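Side-chain contact in replicative DNA helicase DnaB, 1st part (Mycobacterium tuberculosis, PDB 2R5U), which probably unwinds duplex DNA ahead of the replisome as a homohexameric, ATP-dependent 5'-3' helicase, of which this chain is the N-terminal domain: residues H65-D70 with R94-R99. Numbering follows the deposited sequence.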
loop_
_atom_site.group_PDB
_atom_site.type_symbol
_atom_site.label_atom_id
_atom_site.label_comp_id
_atom_site.label_asym_id
_atom_site.label_seq_id
_atom_site.Cartn_x
_atom_site.Cartn_y
_atom_site.Cartn_z
ATOM N N HIS B 65 -18.349 24.972 1.921
ATOM C CA HIS B 65 -19.758 25.065 1.601
ATOM C C HIS B 65 -20.401 23.693 1.414
ATOM O O HIS B 65 -21.501 23.480 1.891
ATOM C CB HIS B 65 -20.014 25.958 0.387
ATOM C CG HIS B 65 -19.609 27.382 0.592
ATOM N ND1 HIS B 65 -19.570 28.295 -0.432
ATOM C CD2 HIS B 65 -19.233 28.050 1.710
ATOM C CE1 HIS B 65 -19.203 29.472 0.041
ATOM N NE2 HIS B 65 -18.988 29.349 1.339
ATOM N N GLN B 66 -19.713 22.764 0.734
ATOM C CA GLN B 66 -20.223 21.389 0.616
ATOM C C GLN B 66 -20.386 20.747 1.986
ATOM O O GLN B 66 -21.353 20.034 2.218
ATOM C CB GLN B 66 -19.331 20.480 -0.261
ATOM C CG GLN B 66 -20.036 19.169 -0.666
ATOM C CD GLN B 66 -21.199 19.404 -1.612
ATOM O OE1 GLN B 66 -22.356 19.075 -1.298
ATOM N NE2 GLN B 66 -20.915 20.016 -2.757
ATOM N N ASN B 67 -19.425 20.978 2.870
ATOM C CA ASN B 67 -19.444 20.413 4.222
ATOM C C ASN B 67 -20.687 20.910 4.968
ATOM O O ASN B 67 -21.391 20.126 5.621
ATOM C CB ASN B 67 -18.208 20.828 5.028
ATOM C CG ASN B 67 -16.895 20.145 4.560
ATOM O OD1 ASN B 67 -16.897 19.082 3.931
ATOM N ND2 ASN B 67 -15.772 20.755 4.917
ATOM N N VAL B 68 -20.941 22.217 4.879
ATOM C CA VAL B 68 -22.089 22.811 5.566
ATOM C C VAL B 68 -23.376 22.211 5.008
ATOM O O VAL B 68 -24.232 21.751 5.775
ATOM C CB VAL B 68 -22.113 24.340 5.460
ATOM C CG1 VAL B 68 -23.420 24.913 6.097
ATOM C CG2 VAL B 68 -20.883 24.911 6.151
ATOM N N TYR B 69 -23.488 22.199 3.681
ATOM C CA TYR B 69 -24.646 21.639 3.001
ATOM C C TYR B 69 -24.919 20.186 3.408
ATOM O O TYR B 69 -26.066 19.823 3.700
ATOM C CB TYR B 69 -24.467 21.753 1.486
ATOM C CG TYR B 69 -25.644 21.241 0.675
ATOM C CD1 TYR B 69 -26.736 22.057 0.414
ATOM C CD2 TYR B 69 -25.652 19.933 0.165
ATOM C CE1 TYR B 69 -27.805 21.601 -0.322
ATOM C CE2 TYR B 69 -26.722 19.460 -0.586
ATOM C CZ TYR B 69 -27.795 20.307 -0.817
ATOM O OH TYR B 69 -28.860 19.888 -1.555
ATOM N N ASP B 70 -23.864 19.367 3.411
ATOM C CA ASP B 70 -23.975 17.936 3.764
ATOM C C ASP B 70 -24.450 17.755 5.213
ATOM O O ASP B 70 -25.271 16.876 5.490
ATOM C CB ASP B 70 -22.637 17.194 3.563
ATOM C CG ASP B 70 -22.159 17.179 2.107
ATOM O OD1 ASP B 70 -22.917 17.572 1.178
ATOM O OD2 ASP B 70 -20.979 16.784 1.892
ATOM N N ARG B 94 -18.278 15.607 12.782
ATOM C CA ARG B 94 -17.543 15.186 11.604
ATOM C C ARG B 94 -16.071 15.650 11.598
ATOM O O ARG B 94 -15.324 15.332 10.669
ATOM C CB ARG B 94 -18.273 15.671 10.354
ATOM C CG ARG B 94 -19.503 14.850 9.989
ATOM C CD ARG B 94 -20.618 15.760 9.537
ATOM N NE ARG B 94 -21.427 15.178 8.469
ATOM C CZ ARG B 94 -21.597 15.737 7.271
ATOM N NH1 ARG B 94 -21.027 16.918 6.977
ATOM N NH2 ARG B 94 -22.347 15.120 6.363
ATOM N N GLY B 95 -15.657 16.380 12.633
ATOM C CA GLY B 95 -14.320 16.982 12.691
ATOM C C GLY B 95 -14.103 18.143 11.722
ATOM O O GLY B 95 -12.960 18.513 11.428
ATOM N N LEU B 96 -15.190 18.733 11.225
ATOM C CA LEU B 96 -15.093 19.752 10.167
ATOM C C LEU B 96 -15.404 21.179 10.606
ATOM O O LEU B 96 -15.272 22.112 9.810
ATOM C CB LEU B 96 -15.978 19.376 8.974
ATOM C CG LEU B 96 -15.664 18.074 8.232
ATOM C CD1 LEU B 96 -16.890 17.582 7.502
ATOM C CD2 LEU B 96 -14.477 18.246 7.277
ATOM N N LEU B 97 -15.818 21.353 11.861
ATOM C CA LEU B 97 -16.233 22.664 12.356
ATOM C C LEU B 97 -15.093 23.686 12.329
ATOM O O LEU B 97 -15.296 24.836 11.917
ATOM C CB LEU B 97 -16.862 22.577 13.759
ATOM C CG LEU B 97 -17.484 23.877 14.296
ATOM C CD1 LEU B 97 -18.606 24.394 13.381
ATOM C CD2 LEU B 97 -17.993 23.719 15.715
ATOM N N ARG B 98 -13.903 23.251 12.754
ATOM C CA ARG B 98 -12.694 24.086 12.721
ATOM C C ARG B 98 -12.205 24.322 11.299
ATOM O O ARG B 98 -11.688 25.395 10.986
ATOM C CB ARG B 98 -11.580 23.465 13.563
ATOM N N ARG B 99 -12.397 23.330 10.434
ATOM C CA ARG B 99 -12.057 23.453 9.011
ATOM C C ARG B 99 -12.674 24.707 8.367
ATOM O O ARG B 99 -12.022 25.369 7.554
ATOM C CB ARG B 99 -12.498 22.196 8.246
ATOM C CG ARG B 99 -11.725 21.898 6.960
ATOM C CD ARG B 99 -10.631 20.859 7.201
ATOM N NE ARG B 99 -11.134 19.484 7.121
ATOM C CZ ARG B 99 -10.727 18.478 7.899
ATOM N NH1 ARG B 99 -9.814 18.683 8.845
ATOM N NH2 ARG B 99 -11.245 17.263 7.743
#
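With chi1 of -71° for N67 and -62° for L96, each side chain starts beside its own backbone N, and the two then cross at about a right angle, the leucine methyls against the carboxamide. L96 CD2 touches N67 ND2 at 3.7 Å, while L96 CD1 lies 3.9 Å from N67 OD1, so both branches of the leucine share one amide. R94 reaches helix 63-77 by a different route: its chain bends at chi2 and chi3, and the guanidinium arrives edge-on at D70. R94 NH2 is 3.5 Å from D70 CB, which sits in the guanidinium plane, and R94 NH1 comes within 3.5 Å of N67 O. The carboxylate itself stays apart, with D70 OD2 5.0 Å from R94 NH2. The charge of R94 is met instead by two other acids, E90 through NE and D74 through NH2, both as salt bridges; D74 belongs to helix 63-77 and E90 to helix 84-93, so the arginine ties the two helices together. Between R94 and L96 the chain turns at G95, whose positive phi ends helix 84-93 in a Schellman motif and leads toward the short helix 97-100. N67 also touches L91, which extends its contact onto helix 84-93. No hydrogen bond joins 65-70 to 94-99: the link between them is mostly van der Waals contact near the surface of the helical N-terminal domain, to which N67 O and the carboxylate of D70 probably add a modest electrostatic attraction for the arginine.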